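Local coordinates for protein phytochromobilin synthase (Solanum lycopersicum, PDB 6KME) that binds biliverdin IX alpha as its substrate and probably reduces it, with ferredoxin as electron donor, to phytochromobilin for phytochrome, at residues I81-S86 with L262-N267; K145-L150 with S176-W181; K35-A40 with Q96-A101. The protein carries 1 engineered substitution. One frame throughout, in Å; residues are numbered along the deposited sequence.

How the contacts relate
All three contacts are buried and reach the same seven-stranded antiparallel sheet, yet their chemistry differs with their place. Contact 1 ties strand 81-91 to the loop after helix 251-262 and is mainly polar, two arginines meeting backbone carbonyls and an asparagine amide. Contact 3 presses helix 34-47 on the neighbouring strand 96-104 with apolar side chains alone, and touches contact 1 through the salt bridge of Arg85 with Asp99. Contact 2 stands apart, its centre about 22 Å from that of contact 1 and about 21 Å from that of contact 3, at the approach to outer strand 180-185; it mixes aromatic and aliphatic packing. Contacts 2 and 3 both have a segment touching biliverdin.

Contact 1: residues I81-S86 with L262-N267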
loop_
_atom_site.group_PDB
_atom_site.type_symbol
_atom_site.label_atom_id
_atom_site.label_comp_id
_atom_site.label_asym_id
_atom_site.label_seq_id
_atom_site.Cartn_x
_atom_site.Cartn_y
_atom_site.Cartn_z
ATOM N N ILE A 81 2.473 -4.603 -15.060
ATOM C CA ILE A 81 2.184 -4.838 -13.647
ATOM C C ILE A 81 2.799 -6.174 -13.259
ATOM O O ILE A 81 2.378 -7.230 -13.750
ATOM C CB ILE A 81 0.677 -4.818 -13.373
ATOM C CG1 ILE A 81 0.088 -3.487 -13.848
ATOM C CG2 ILE A 81 0.380 -5.043 -11.876
ATOM C CD1 ILE A 81 -1.413 -3.460 -13.848
ATOM N N ARG A 82 3.810 -6.130 -12.388
ATOM C CA ARG A 82 4.376 -7.364 -11.848
ATOM C C ARG A 82 3.340 -8.145 -11.040
ATOM O O ARG A 82 3.254 -9.377 -11.144
ATOM C CB ARG A 82 5.603 -7.040 -10.986
ATOM C CG ARG A 82 6.378 -8.257 -10.493
ATOM C CD ARG A 82 7.564 -7.872 -9.639
ATOM N NE ARG A 82 7.163 -7.239 -8.370
ATOM C CZ ARG A 82 6.721 -7.891 -7.302
ATOM N NH1 ARG A 82 6.607 -9.213 -7.331
ATOM N NH2 ARG A 82 6.392 -7.220 -6.195
ATOM N N LEU A 83 2.545 -7.453 -10.230
ATOM C CA LEU A 83 1.608 -8.136 -9.339
ATOM C C LEU A 83 0.499 -7.179 -8.943
ATOM O O LEU A 83 0.768 -6.106 -8.395
ATOM C CB LEU A 83 2.316 -8.671 -8.086
ATOM C CG LEU A 83 1.357 -9.325 -7.086
ATOM C CD1 LEU A 83 0.556 -10.481 -7.739
ATOM C CD2 LEU A 83 2.113 -9.808 -5.849
ATOM N N LEU A 84 -0.736 -7.563 -9.224
ATOM C CA LEU A 84 -1.914 -6.902 -8.686
ATOM C C LEU A 84 -2.582 -7.911 -7.767
ATOM O O LEU A 84 -2.966 -8.992 -8.220
ATOM C CB LEU A 84 -2.869 -6.478 -9.802
ATOM C CG LEU A 84 -4.154 -5.739 -9.428
ATOM C CD1 LEU A 84 -3.808 -4.380 -8.888
ATOM C CD2 LEU A 84 -5.062 -5.596 -10.668
ATOM N N ARG A 85 -2.708 -7.576 -6.479
ATOM C CA ARG A 85 -3.193 -8.573 -5.532
ATOM C C ARG A 85 -4.083 -7.923 -4.479
ATOM O O ARG A 85 -3.901 -6.758 -4.100
ATOM C CB ARG A 85 -2.021 -9.351 -4.896
ATOM C CG ARG A 85 -1.509 -8.838 -3.545
ATOM C CD ARG A 85 -0.769 -7.513 -3.671
ATOM N NE ARG A 85 -0.164 -7.057 -2.404
ATOM C CZ ARG A 85 -0.815 -6.405 -1.442
ATOM N NH1 ARG A 85 -2.107 -6.157 -1.571
ATOM N NH2 ARG A 85 -0.170 -6.003 -0.344
ATOM N N SER A 86 -5.078 -8.689 -4.033
ATOM C CA SER A 86 -6.003 -8.229 -3.011
ATOM C C SER A 86 -6.163 -9.287 -1.929
ATOM O O SER A 86 -6.170 -10.495 -2.204
ATOM C CB SER A 86 -7.377 -7.890 -3.598
ATOM O OG SER A 86 -8.003 -9.050 -4.105
ATOM N N LEU A 262 1.367 -10.944 0.057
ATOM C CA LEU A 262 1.117 -9.506 0.127
ATOM C C LEU A 262 2.317 -8.718 -0.357
ATOM O O LEU A 262 2.166 -7.720 -1.068
ATOM C CB LEU A 262 0.768 -9.091 1.564
ATOM C CG LEU A 262 -0.558 -9.654 2.095
ATOM C CD1 LEU A 262 -0.700 -9.332 3.568
ATOM C CD2 LEU A 262 -1.749 -9.078 1.301
ATOM N N PHE A 263 3.520 -9.131 0.032
ATOM C CA PHE A 263 4.726 -8.432 -0.380
ATOM C C PHE A 263 5.641 -9.376 -1.129
ATOM O O PHE A 263 6.865 -9.313 -1.024
ATOM C CB PHE A 263 5.368 -7.751 0.828
ATOM C CG PHE A 263 4.388 -6.846 1.507
ATOM C CD1 PHE A 263 3.910 -5.728 0.837
ATOM C CD2 PHE A 263 3.822 -7.191 2.714
ATOM C CE1 PHE A 263 2.941 -4.922 1.409
ATOM C CE2 PHE A 263 2.857 -6.392 3.300
ATOM C CZ PHE A 263 2.414 -5.258 2.646
ATOM N N ASN A 264 5.014 -10.261 -1.908
ATOM C CA ASN A 264 5.717 -11.102 -2.867
ATOM C C ASN A 264 6.744 -10.272 -3.623
ATOM O O ASN A 264 6.451 -9.164 -4.082
ATOM C CB ASN A 264 4.707 -11.729 -3.835
ATOM C CG ASN A 264 5.370 -12.537 -4.928
ATOM O OD1 ASN A 264 5.775 -11.992 -5.948
ATOM N ND2 ASN A 264 5.470 -13.846 -4.729
ATOM N N GLY A 265 7.960 -10.797 -3.711
ATOM C CA GLY A 265 9.092 -10.080 -4.252
ATOM C C GLY A 265 10.138 -9.728 -3.213
ATOM O O GLY A 265 11.291 -9.451 -3.579
ATOM N N VAL A 266 9.776 -9.725 -1.927
ATOM C CA VAL A 266 10.793 -9.500 -0.905
ATOM C C VAL A 266 11.864 -10.589 -0.977
ATOM O O VAL A 266 13.044 -10.327 -0.712
ATOM C CB VAL A 266 10.135 -9.400 0.493
ATOM C CG1 VAL A 266 9.461 -10.696 0.845
ATOM C CG2 VAL A 266 11.161 -9.033 1.530
ATOM N N ASN A 267 11.494 -11.810 -1.393
ATOM C CA ASN A 267 12.496 -12.858 -1.552
ATOM C C ASN A 267 13.234 -12.758 -2.886
ATOM O O ASN A 267 14.437 -13.028 -2.945
ATOM C CB ASN A 267 11.859 -14.243 -1.428
ATOM C CG ASN A 267 11.440 -14.572 -0.007
ATOM O OD1 ASN A 267 11.972 -14.021 0.958
ATOM N ND2 ASN A 267 10.475 -15.481 0.129
#
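The guanidinium of Arg85 has Leu262 CD2 over one face, while Leu262 O lies in its plane at the edge, where Phe263 CE1 also approaches. Two nitrogens, NE and NH2, converge side-on on that one carbonyl oxygen. The Arg85 NE to Leu262 O bond, 2.8 Å long, uses a lone pair in the carbonyl plane, whereas NH2, 3.0 Å from Leu262 O, comes in tilted from it. Because Leu262 ends helix 251-262, the cation sits at the negative, C-terminal end of the helix dipole, which would probably favour it. The Arg82 guanidinium is met end-on by two acceptors of a single residue: NH1 reaches Asn264 OD1 at 3.2 Å and NH2 reaches Asn264 O at 2.9 Å. Amide and guanidinium are nearly coplanar, 15° apart; the Arg82 chain runs extended and then bends at chi3 (66°) to present this edge. Gln228 takes a further bond from NH2, and Lys260 O holds the amide nitrogen of Asn264. Between the arginines, Leu83 CD2 packs on Asn264 CB at 3.8 Å. Gly265 supplies the positive phi of a type II turn from Phe263 to Val266. On the strand, Arg82 and Leu83 form a classic beta bulge opposite Phe103, and Arg85 pairs with Asp99 of the biliverdin pocket: a join of central sheet to helical layer as in the alpha/beta/alpha sandwich of ferredoxin-dependent bilin reductases.

Contact 2: residues K145-L150 with S176-W181; sequences KYYKDL and SPIVIW. With BLA (biliverdine IX alpha), chain B.
Ser176 OG, whose CB packs against Tyr147, is held from two directions: it accepts from Ile178 N at 3.0 Å with an N-H...O angle of 154°, and it is hydrogen-bonded to Asp129. The first bond defines an ST turn, and it overlaps a type I beta turn from Ser176 to Val179, closed by Val179 N to Ser176 O. This compact corner leads into outer strand 180-185 of the central sheet and packs against residues 147-150, which follow on from the helix that begins at 141. The Tyr147 ring does most of the touching. Pro177 CD sits over its face, 4.2 Å from the ring centroid and 15° off the normal, a CH-pi contact displaced toward the CG side of the ring. On the same side of the ring, nearer the hydroxyl end, Tyr147 CE1 comes within 3.4 Å of Ser176 CB, an oblique approach. The phenol OH is bonded to Leu130 O, so the ring is fixed at its far end as well as along its length. A leucine in place of Tyr147 would probably leave Leu130 O without this partner and open a gap beside Pro177 and Ser176. Further along, Leu150 CD1 and Ile178 CD1 meet at 4.1 Å, adding an aliphatic patch that Ala204 of helix 188-211 borders. Arg302 also bonds to the carbonyls of Pro177 and Val179. At the strand end of this segment Trp181 belongs to the biliverdin pocket: its ring lies with a face toward the CMA methyl, and CH2 approaches BLA CAA to 3.4 Å. In the turn, Ile178 CG1 lies between its backbone N and carbonyl carbon (chi1 66°), which leaves CG2 against Leu150 O at 3.3 Å.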
loop_
_atom_site.group_PDB
_atom_site.type_symbol
_atom_site.label_atom_id
_atom_site.label_comp_id
_atom_site.label_asym_id
_atom_site.label_seq_id
_atom_site.Cartn_x
_atom_site.Cartn_y
_atom_site.Cartn_z
ATOM N N LYS A 145 7.314 14.543 -12.055
ATOM C CA LYS A 145 6.930 13.623 -13.119
ATOM C C LYS A 145 5.550 13.013 -12.870
ATOM O O LYS A 145 4.778 12.792 -13.809
ATOM C CB LYS A 145 8.001 12.531 -13.242
ATOM C CG LYS A 145 7.733 11.442 -14.255
ATOM C CD LYS A 145 8.827 10.376 -14.208
ATOM C CE LYS A 145 8.675 9.374 -15.352
ATOM N NZ LYS A 145 9.760 8.346 -15.386
ATOM N N TYR A 146 5.211 12.740 -11.612
ATOM C CA TYR A 146 4.034 11.931 -11.333
ATOM C C TYR A 146 2.933 12.628 -10.547
ATOM O O TYR A 146 1.776 12.206 -10.649
ATOM C CB TYR A 146 4.432 10.644 -10.590
ATOM C CG TYR A 146 4.900 9.562 -11.540
ATOM C CD1 TYR A 146 4.036 9.027 -12.488
ATOM C CD2 TYR A 146 6.203 9.082 -11.503
ATOM C CE1 TYR A 146 4.455 8.036 -13.372
ATOM C CE2 TYR A 146 6.631 8.086 -12.377
ATOM C CZ TYR A 146 5.750 7.569 -13.312
ATOM O OH TYR A 146 6.167 6.590 -14.195
ATOM N N TYR A 147 3.238 13.665 -9.769
ATOM C CA TYR A 147 2.237 14.238 -8.875
ATOM C C TYR A 147 1.852 15.669 -9.215
ATOM O O TYR A 147 0.878 16.169 -8.646
ATOM C CB TYR A 147 2.714 14.163 -7.411
ATOM C CG TYR A 147 2.978 12.736 -6.999
ATOM C CD1 TYR A 147 1.938 11.899 -6.598
ATOM C CD2 TYR A 147 4.256 12.201 -7.073
ATOM C CE1 TYR A 147 2.180 10.564 -6.255
ATOM C CE2 TYR A 147 4.506 10.875 -6.731
ATOM C CZ TYR A 147 3.469 10.066 -6.324
ATOM O OH TYR A 147 3.737 8.757 -5.990
ATOM N N LYS A 148 2.549 16.322 -10.151
ATOM C CA LYS A 148 2.246 17.719 -10.449
ATOM C C LYS A 148 0.775 17.904 -10.793
ATOM O O LYS A 148 0.132 18.852 -10.328
ATOM C CB LYS A 148 3.127 18.218 -11.595
ATOM N N ASP A 149 0.218 16.986 -11.577
ATOM C CA ASP A 149 -1.143 17.095 -12.083
ATOM C C ASP A 149 -2.176 16.423 -11.184
ATOM O O ASP A 149 -3.367 16.429 -11.522
ATOM C CB ASP A 149 -1.207 16.509 -13.497
ATOM C CG ASP A 149 -0.437 17.358 -14.511
ATOM O OD1 ASP A 149 -0.366 18.594 -14.323
ATOM O OD2 ASP A 149 0.100 16.792 -15.489
ATOM N N LEU A 150 -1.754 15.861 -10.050
ATOM C CA LEU A 150 -2.644 15.197 -9.107
ATOM C C LEU A 150 -2.844 15.965 -7.803
ATOM O O LEU A 150 -3.574 15.484 -6.927
ATOM C CB LEU A 150 -2.113 13.804 -8.789
ATOM C CG LEU A 150 -2.024 12.845 -9.967
ATOM C CD1 LEU A 150 -1.543 11.488 -9.478
ATOM C CD2 LEU A 150 -3.373 12.748 -10.662
ATOM N N SER A 176 3.072 9.694 -0.662
ATOM C CA SER A 176 3.077 10.765 -1.653
ATOM C C SER A 176 2.394 12.002 -1.088
ATOM O O SER A 176 1.757 11.942 -0.038
ATOM C CB SER A 176 2.367 10.284 -2.914
ATOM O OG SER A 176 1.001 10.642 -2.876
ATOM N N PRO A 177 2.501 13.152 -1.767
ATOM C CA PRO A 177 1.794 14.356 -1.292
ATOM C C PRO A 177 0.281 14.278 -1.399
ATOM O O PRO A 177 -0.391 15.169 -0.873
ATOM C CB PRO A 177 2.339 15.479 -2.195
ATOM C CG PRO A 177 3.563 14.911 -2.858
ATOM C CD PRO A 177 3.319 13.442 -2.958
ATOM N N ILE A 178 -0.287 13.271 -2.060
ATOM C CA ILE A 178 -1.735 13.141 -2.129
ATOM C C ILE A 178 -2.249 12.021 -1.232
ATOM O O ILE A 178 -3.409 11.616 -1.365
ATOM C CB ILE A 178 -2.226 12.952 -3.576
ATOM C CG1 ILE A 178 -1.742 11.615 -4.160
ATOM C CG2 ILE A 178 -1.811 14.142 -4.437
ATOM C CD1 ILE A 178 -2.424 11.246 -5.497
ATOM N N VAL A 179 -1.417 11.512 -0.317
ATOM C CA VAL A 179 -1.833 10.391 0.524
ATOM C C VAL A 179 -3.093 10.755 1.300
ATOM O O VAL A 179 -3.259 11.884 1.783
ATOM C CB VAL A 179 -0.712 9.961 1.486
ATOM C CG1 VAL A 179 -0.336 11.113 2.465
ATOM C CG2 VAL A 179 -1.130 8.726 2.263
ATOM N N ILE A 180 -4.010 9.805 1.371
ATOM C CA ILE A 180 -5.140 9.875 2.283
ATOM C C ILE A 180 -4.805 8.970 3.463
ATOM O O ILE A 180 -4.808 7.740 3.337
ATOM C CB ILE A 180 -6.449 9.454 1.605
ATOM C CG1 ILE A 180 -6.807 10.445 0.498
ATOM C CG2 ILE A 180 -7.578 9.337 2.646
ATOM C CD1 ILE A 180 -7.930 9.963 -0.393
ATOM N N TRP A 181 -4.481 9.585 4.596
ATOM C CA TRP A 181 -4.275 8.887 5.861
ATOM C C TRP A 181 -5.339 9.454 6.785
ATOM O O TRP A 181 -5.354 10.664 7.039
ATOM C CB TRP A 181 -2.850 9.096 6.392
ATOM C CG TRP A 181 -2.723 9.078 7.911
ATOM C CD1 TRP A 181 -2.250 10.085 8.716
ATOM C CD2 TRP A 181 -3.084 7.999 8.786
ATOM N NE1 TRP A 181 -2.289 9.690 10.043
ATOM C CE2 TRP A 181 -2.793 8.413 10.110
ATOM C CE3 TRP A 181 -3.610 6.713 8.577
ATOM C CZ2 TRP A 181 -3.032 7.594 11.220
ATOM C CZ3 TRP A 181 -3.843 5.900 9.679
ATOM C CH2 TRP A 181 -3.555 6.346 10.988
HETATM C CHA BLA B . -3.117 1.210 11.814
HETATM N NA BLA B . -2.097 1.274 9.431
HETATM C C1A BLA B . -2.264 1.820 10.714
HETATM C C2A BLA B . -1.461 3.043 10.777
HETATM C C3A BLA B . -0.806 3.196 9.477
HETATM C C4A BLA B . -1.214 2.087 8.663
HETATM C CMA BLA B . 0.129 4.306 8.991
HETATM C CAA BLA B . -1.369 3.918 12.059
HETATM C CBA BLA B . -0.383 3.294 13.010
HETATM C CGA BLA B . 1.069 3.833 12.738
HETATM O O1A BLA B . 1.095 5.028 12.744
HETATM O O2A BLA B . 1.876 2.963 12.585
HETATM C CHB BLA B . -0.844 1.778 7.206
HETATM N NB BLA B . 1.524 2.306 7.060
HETATM C C1B BLA B . 0.359 1.724 6.509
HETATM C C2B BLA B . 0.758 1.574 4.978
HETATM C C3B BLA B . 2.119 1.803 4.818
HETATM C C4B BLA B . 2.652 2.234 6.187
HETATM C CMB BLA B . -0.237 0.988 3.993
HETATM O OB BLA B . 3.783 2.459 6.583
HETATM C CAB BLA B . 3.169 1.817 3.734
HETATM C CBB BLA B . 4.509 1.981 3.640
HETATM N NC BLA B . -4.224 -2.738 8.452
HETATM C C1C BLA B . -4.074 -3.214 7.129
HETATM C C2C BLA B . -4.574 -4.665 7.156
HETATM C C3C BLA B . -4.980 -4.940 8.462
HETATM C C4C BLA B . -4.761 -3.687 9.343
HETATM C CMC BLA B . -4.535 -5.479 5.856
HETATM O OC BLA B . -3.616 -2.444 6.301
HETATM C CAC BLA B . -5.533 -6.233 8.948
HETATM C CBC BLA B . -5.306 -7.523 8.616
HETATM C CHD BLA B . -4.945 -3.347 10.657
HETATM N ND BLA B . -3.881 -0.993 10.855
HETATM C C1D BLA B . -4.517 -2.060 11.339
HETATM C C2D BLA B . -4.854 -1.917 12.812
HETATM C C3D BLA B . -4.387 -0.676 13.206
HETATM C C4D BLA B . -3.733 -0.023 11.954
HETATM C CMD BLA B . -5.572 -3.032 13.548
HETATM C CAD BLA B . -4.412 0.064 14.549
HETATM C CBD BLA B . -3.476 -0.524 15.587
HETATM C CGD BLA B . -1.926 -0.317 15.291
HETATM O O1D BLA B . -1.313 -1.366 15.389
HETATM O O2D BLA B . -1.621 0.838 15.026
#

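Contact 3: residues K35-A40 with Q96-A101. With BLA (biliverdine IX alpha), chain B.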
loop_
_atom_site.group_PDB
_atom_site.type_symbol
_atom_site.label_atom_id
_atom_site.label_comp_id
_atom_site.label_asym_id
_atom_site.label_seq_id
_atom_site.Cartn_x
_atom_site.Cartn_y
_atom_site.Cartn_z
ATOM N N LYS A 35 -16.839 -4.973 -3.442
ATOM C CA LYS A 35 -17.316 -4.081 -4.495
ATOM C C LYS A 35 -16.161 -3.316 -5.127
ATOM O O LYS A 35 -16.139 -3.097 -6.346
ATOM C CB LYS A 35 -18.353 -3.096 -3.935
ATOM C CG LYS A 35 -19.726 -3.690 -3.610
ATOM C CD LYS A 35 -20.651 -2.675 -2.901
ATOM C CE LYS A 35 -20.321 -2.532 -1.401
ATOM N NZ LYS A 35 -21.265 -1.694 -0.586
ATOM N N LEU A 36 -15.194 -2.895 -4.307
ATOM C CA LEU A 36 -14.093 -2.082 -4.808
ATOM C C LEU A 36 -13.099 -2.924 -5.592
ATOM O O LEU A 36 -12.523 -2.448 -6.577
ATOM C CB LEU A 36 -13.384 -1.363 -3.655
ATOM C CG LEU A 36 -14.135 -0.210 -2.981
ATOM C CD1 LEU A 36 -13.287 0.362 -1.847
ATOM C CD2 LEU A 36 -14.512 0.864 -3.999
ATOM N N ILE A 37 -12.868 -4.167 -5.160
ATOM C CA ILE A 37 -12.012 -5.061 -5.937
ATOM C C ILE A 37 -12.615 -5.291 -7.316
ATOM O O ILE A 37 -11.916 -5.236 -8.333
ATOM C CB ILE A 37 -11.793 -6.395 -5.201
ATOM C CG1 ILE A 37 -11.121 -6.182 -3.845
ATOM C CG2 ILE A 37 -10.922 -7.300 -6.041
ATOM C CD1 ILE A 37 -11.379 -7.327 -2.853
ATOM N N HIS A 38 -13.924 -5.563 -7.365
ATOM C CA HIS A 38 -14.600 -5.760 -8.647
ATOM C C HIS A 38 -14.466 -4.527 -9.526
ATOM O O HIS A 38 -14.191 -4.634 -10.730
ATOM C CB HIS A 38 -16.075 -6.091 -8.424
ATOM C CG HIS A 38 -16.819 -6.408 -9.686
ATOM N ND1 HIS A 38 -17.544 -5.464 -10.383
ATOM C CD2 HIS A 38 -16.953 -7.567 -10.375
ATOM C CE1 HIS A 38 -18.093 -6.027 -11.445
ATOM N NE2 HIS A 38 -17.750 -7.302 -11.464
ATOM N N PHE A 39 -14.680 -3.344 -8.940
ATOM C CA PHE A 39 -14.489 -2.107 -9.686
ATOM C C PHE A 39 -13.087 -2.045 -10.277
ATOM O O PHE A 39 -12.909 -1.692 -11.445
ATOM C CB PHE A 39 -14.734 -0.886 -8.795
ATOM C CG PHE A 39 -14.357 0.425 -9.454
ATOM C CD1 PHE A 39 -15.275 1.121 -10.214
ATOM C CD2 PHE A 39 -13.072 0.941 -9.333
ATOM C CE1 PHE A 39 -14.926 2.319 -10.834
ATOM C CE2 PHE A 39 -12.716 2.127 -9.950
ATOM C CZ PHE A 39 -13.645 2.821 -10.701
ATOM N N ALA A 40 -12.073 -2.382 -9.474
ATOM C CA ALA A 40 -10.701 -2.144 -9.903
ATOM C C ALA A 40 -10.293 -3.116 -10.994
ATOM O O ALA A 40 -9.620 -2.730 -11.960
ATOM C CB ALA A 40 -9.747 -2.243 -8.711
ATOM N N GLN A 96 -14.072 -5.621 8.685
ATOM C CA GLN A 96 -13.904 -5.672 7.238
ATOM C C GLN A 96 -12.536 -5.092 6.904
ATOM O O GLN A 96 -12.198 -3.996 7.365
ATOM C CB GLN A 96 -15.004 -4.885 6.514
ATOM C CG GLN A 96 -16.416 -5.228 6.960
ATOM C CD GLN A 96 -16.955 -6.459 6.261
ATOM O OE1 GLN A 96 -16.516 -6.802 5.163
ATOM N NE2 GLN A 96 -17.911 -7.134 6.894
ATOM N N VAL A 97 -11.751 -5.824 6.122
ATOM C CA VAL A 97 -10.395 -5.411 5.784
ATOM C C VAL A 97 -10.198 -5.518 4.276
ATOM O O VAL A 97 -10.640 -6.489 3.651
ATOM C CB VAL A 97 -9.334 -6.258 6.518
ATOM C CG1 VAL A 97 -7.949 -5.790 6.120
ATOM C CG2 VAL A 97 -9.526 -6.187 8.045
ATOM N N LEU A 98 -9.529 -4.517 3.701
ATOM C CA LEU A 98 -9.051 -4.555 2.326
ATOM C C LEU A 98 -7.570 -4.195 2.304
ATOM O O LEU A 98 -7.170 -3.159 2.845
ATOM C CB LEU A 98 -9.841 -3.588 1.420
ATOM C CG LEU A 98 -9.350 -3.532 -0.045
ATOM C CD1 LEU A 98 -9.634 -4.851 -0.761
ATOM C CD2 LEU A 98 -9.980 -2.358 -0.815
ATOM N N ASP A 99 -6.757 -5.057 1.694
ATOM C CA ASP A 99 -5.393 -4.724 1.285
ATOM C C ASP A 99 -5.312 -5.000 -0.209
ATOM O O ASP A 99 -5.299 -6.162 -0.627
ATOM C CB ASP A 99 -4.336 -5.536 2.041
ATOM C CG ASP A 99 -2.881 -5.101 1.698
ATOM O OD1 ASP A 99 -2.651 -4.546 0.599
ATOM O OD2 ASP A 99 -1.970 -5.307 2.536
ATOM N N PHE A 100 -5.235 -3.927 -0.993
ATOM C CA PHE A 100 -5.220 -3.961 -2.449
ATOM C C PHE A 100 -4.007 -3.163 -2.909
ATOM O O PHE A 100 -3.842 -2.009 -2.501
ATOM C CB PHE A 100 -6.530 -3.362 -2.989
ATOM C CG PHE A 100 -6.658 -3.409 -4.477
ATOM C CD1 PHE A 100 -6.122 -2.401 -5.264
ATOM C CD2 PHE A 100 -7.326 -4.460 -5.091
ATOM C CE1 PHE A 100 -6.245 -2.451 -6.656
ATOM C CE2 PHE A 100 -7.436 -4.521 -6.472
ATOM C CZ PHE A 100 -6.898 -3.513 -7.248
ATOM N N ALA A 101 -3.142 -3.775 -3.722
ATOM C CA ALA A 101 -1.932 -3.106 -4.189
ATOM C C ALA A 101 -1.616 -3.502 -5.625
ATOM O O ALA A 101 -1.913 -4.616 -6.068
ATOM C CB ALA A 101 -0.712 -3.437 -3.310
HETATM C CHA BLA B . -3.117 1.210 11.814
HETATM N NA BLA B . -2.097 1.274 9.431
HETATM C C1A BLA B . -2.264 1.820 10.714
HETATM C C2A BLA B . -1.461 3.043 10.777
HETATM C C3A BLA B . -0.806 3.196 9.477
HETATM C C4A BLA B . -1.214 2.087 8.663
HETATM C CMA BLA B . 0.129 4.306 8.991
HETATM C CAA BLA B . -1.369 3.918 12.059
HETATM C CBA BLA B . -0.383 3.294 13.010
HETATM C CGA BLA B . 1.069 3.833 12.738
HETATM O O1A BLA B . 1.095 5.028 12.744
HETATM O O2A BLA B . 1.876 2.963 12.585
HETATM C CHB BLA B . -0.844 1.778 7.206
HETATM N NB BLA B . 1.524 2.306 7.060
HETATM C C1B BLA B . 0.359 1.724 6.509
HETATM C C2B BLA B . 0.758 1.574 4.978
HETATM C C3B BLA B . 2.119 1.803 4.818
HETATM C C4B BLA B . 2.652 2.234 6.187
HETATM C CMB BLA B . -0.237 0.988 3.993
HETATM O OB BLA B . 3.783 2.459 6.583
HETATM C CAB BLA B . 3.169 1.817 3.734
HETATM C CBB BLA B . 4.509 1.981 3.640
HETATM N NC BLA B . -4.224 -2.738 8.452
HETATM C C1C BLA B . -4.074 -3.214 7.129
HETATM C C2C BLA B . -4.574 -4.665 7.156
HETATM C C3C BLA B . -4.980 -4.940 8.462
HETATM C C4C BLA B . -4.761 -3.687 9.343
HETATM C CMC BLA B . -4.535 -5.479 5.856
HETATM O OC BLA B . -3.616 -2.444 6.301
HETATM C CAC BLA B . -5.533 -6.233 8.948
HETATM C CBC BLA B . -5.306 -7.523 8.616
HETATM C CHD BLA B . -4.945 -3.347 10.657
HETATM N ND BLA B . -3.881 -0.993 10.855
HETATM C C1D BLA B . -4.517 -2.060 11.339
HETATM C C2D BLA B . -4.854 -1.917 12.812
HETATM C C3D BLA B . -4.387 -0.676 13.206
HETATM C C4D BLA B . -3.733 -0.023 11.954
HETATM C CMD BLA B . -5.572 -3.032 13.548
HETATM C CAD BLA B . -4.412 0.064 14.549
HETATM C CBD BLA B . -3.476 -0.524 15.587
HETATM C CGD BLA B . -1.926 -0.317 15.291
HETATM O O1D BLA B . -1.313 -1.366 15.389
HETATM O O2D BLA B . -1.621 0.838 15.026
#
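Helix 35-40 and strand 96-101 run almost parallel, their axes 19° apart and 10.3 Å from each other at closest approach, with Ile37 and Phe100 the nearest pair of CA atoms at 7.7 Å. Such spacing leaves room for one interlocked layer of side chains, and the strand fills it from alternate positions, Leu98 and Phe100. Leu98 has CG opposite the backbone N (chi1 178°), which extends its methyls toward the helix. There Ile37 slides alongside it in the reverse direction, CG1 and CD1 both close to Leu98 CD1, the former at 3.7 Å. Leu36 CD1 adds a looser touch on the other methyl, Leu98 CD2, and turns also to Phe117, Phe195 and Phe198. Phe100 reaches farther: its CZ meets the small Ala40 CB at 3.4 Å, obliquely, so the alanine admits the ring close against the helix backbone. Ile37 CG1 lies 4.3 Å from Phe100 CD2, on the part of the ring closer to the strand, while Leu84 and Phe113 pack on it from the neighbouring strands. Nothing polar crosses this interface. The intervening residues of the strand, Val97 and Asp99, project to the opposite face and meet biliverdin: Val97 CG1 lies 3.4 Å and Asp99 CB 3.8 Å from BLA CMC. One strand thus backs a helix with one face and lines the biliverdin pocket with the other, within the middle layer of a three-layer sandwich.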